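Local coordinates for fimbrial protein MyfA (Yersinia enterocolitica, PDB 5LND) that builds Myf fimbriae as their major pilus subunit, assembling into a large polymer resistant to proteases and chaotropic agents, as part of Myf, a probable virulence factor, at residues 75-79 / 80-84. Residues are numbered along the deposited sequence; the frame is centred on the assembly and turned at random.
Sequences IDDGS and ERVEA
D77 and V82 face each other across a surface turn in which the extended backbone of D77 turns at G78, runs extended through S79 and turns again at E80 before entering the strand at R81. In this Ig-like beta sandwich the loop carries the chain from strand 72-75, where I75 pairs with W38 in one sheet, to strand 81-88, where V82 pairs with M29 of strand 22-30 in the other. D77 opens an Asx turn: its OD1 accepts a weak, bent bond from S79 N at 3.0 Å (N-H...O 133°). S79 OG is modelled as a second donor to D77 OD1, but at 2.4 Å the bond is very short and its details are doubtful. D77 lays its carboxylate against one methyl of the buried V82, its CG swung trans to N (chi1 -175°); V82 CG2 lies 3.3 Å from D77 OD1 and 3.4 Å from D77 CG, and the two side chains slip past each other in opposite directions. The two oxygens have different partners: OD1 serves the turn, while OD2 reaches the strand through one water, which donates both to D77 OD2, at 3.3 Å, and to the carbonyl O of R81, at 2.8 Å.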
loop_
_atom_site.group_PDB
_atom_site.type_symbol
_atom_site.label_atom_id
_atom_site.label_comp_id
_atom_site.label_asym_id
_atom_site.label_seq_id
_atom_site.Cartn_x
_atom_site.Cartn_y
_atom_site.Cartn_z
ATOM N N ILE B 75 -3.028 -0.425 27.783
ATOM C CA ILE B 75 -3.049 -1.498 28.747
ATOM C C ILE B 75 -3.015 -0.858 30.126
ATOM O O ILE B 75 -2.404 0.205 30.313
ATOM C CB ILE B 75 -1.855 -2.466 28.534
ATOM C CG1 ILE B 75 -2.064 -3.778 29.289
ATOM C CG2 ILE B 75 -0.548 -1.813 28.930
ATOM C CD1 ILE B 75 -0.914 -4.762 29.112
ATOM N N ASP B 76 -3.717 -1.464 31.077
ATOM C CA ASP B 76 -3.554 -1.087 32.473
ATOM C C ASP B 76 -2.583 -2.070 33.107
ATOM O O ASP B 76 -2.968 -3.180 33.476
ATOM C CB ASP B 76 -4.880 -1.131 33.224
ATOM C CG ASP B 76 -5.801 0.013 32.880
ATOM O OD1 ASP B 76 -5.350 1.074 32.419
ATOM O OD2 ASP B 76 -7.006 -0.174 33.092
ATOM N N ASP B 77 -1.319 -1.668 33.206
ATOM C CA ASP B 77 -0.282 -2.520 33.782
ATOM C C ASP B 77 0.642 -1.649 34.614
ATOM O O ASP B 77 1.327 -0.766 34.088
ATOM C CB ASP B 77 0.512 -3.235 32.679
ATOM C CG ASP B 77 1.525 -4.233 33.224
ATOM O OD1 ASP B 77 2.477 -3.813 33.910
ATOM O OD2 ASP B 77 1.389 -5.439 32.940
ATOM N N GLY B 78 0.655 -1.892 35.917
ATOM C CA GLY B 78 1.402 -1.051 36.828
ATOM C C GLY B 78 2.751 -1.614 37.209
ATOM O O GLY B 78 3.484 -0.988 37.969
ATOM N N SER B 79 3.081 -2.788 36.672
ATOM C CA SER B 79 4.370 -3.417 36.946
ATOM C C SER B 79 5.528 -2.552 36.451
ATOM O O SER B 79 5.330 -1.538 35.780
ATOM C CB SER B 79 4.443 -4.814 36.338
ATOM O OG SER B 79 4.430 -4.765 34.935
ATOM N N GLU B 80 6.741 -2.942 36.808
ATOM C CA GLU B 80 7.909 -2.166 36.434
ATOM C C GLU B 80 8.253 -2.288 34.955
ATOM O O GLU B 80 8.981 -1.456 34.422
ATOM C CB GLU B 80 9.109 -2.587 37.267
ATOM C CG GLU B 80 9.550 -4.003 36.991
ATOM C CD GLU B 80 10.519 -4.499 38.026
ATOM O OE1 GLU B 80 10.821 -3.735 38.969
ATOM O OE2 GLU B 80 10.970 -5.655 37.902
ATOM N N ARG B 81 7.737 -3.321 34.298
ATOM C CA ARG B 81 8.077 -3.549 32.904
ATOM C C ARG B 81 6.986 -4.255 32.117
ATOM O O ARG B 81 6.502 -5.315 32.519
ATOM C CB ARG B 81 9.373 -4.339 32.815
ATOM C CG ARG B 81 9.973 -4.345 31.435
ATOM C CD ARG B 81 11.454 -4.629 31.493
ATOM N NE ARG B 81 11.770 -6.047 31.369
ATOM C CZ ARG B 81 12.416 -6.582 30.338
ATOM N NH1 ARG B 81 12.820 -5.819 29.331
ATOM N NH2 ARG B 81 12.664 -7.885 30.314
ATOM N N VAL B 82 6.600 -3.645 30.997
ATOM C CA VAL B 82 5.696 -4.263 30.031
ATOM C C VAL B 82 6.410 -4.519 28.706
ATOM O O VAL B 82 7.118 -3.654 28.188
ATOM C CB VAL B 82 4.491 -3.363 29.730
ATOM C CG1 VAL B 82 3.563 -4.030 28.723
ATOM C CG2 VAL B 82 3.752 -3.031 30.997
ATOM N N GLU B 83 6.209 -5.709 28.156
ATOM C CA GLU B 83 6.683 -6.012 26.818
ATOM C C GLU B 83 5.516 -6.314 25.902
ATOM O O GLU B 83 4.487 -6.838 26.339
ATOM C CB GLU B 83 7.619 -7.210 26.847
ATOM C CG GLU B 83 8.690 -7.104 27.903
ATOM C CD GLU B 83 9.846 -8.017 27.628
ATOM O OE1 GLU B 83 9.798 -8.748 26.619
ATOM O OE2 GLU B 83 10.806 -7.998 28.415
ATOM N N ALA B 84 5.691 -5.992 24.625
ATOM C CA ALA B 84 4.702 -6.330 23.610
ATOM C C ALA B 84 5.404 -6.637 22.307
ATOM O O ALA B 84 6.357 -5.951 21.943
ATOM C CB ALA B 84 3.720 -5.204 23.422
HETATM O O HOH W 1 4.259 -6.956 32.685
#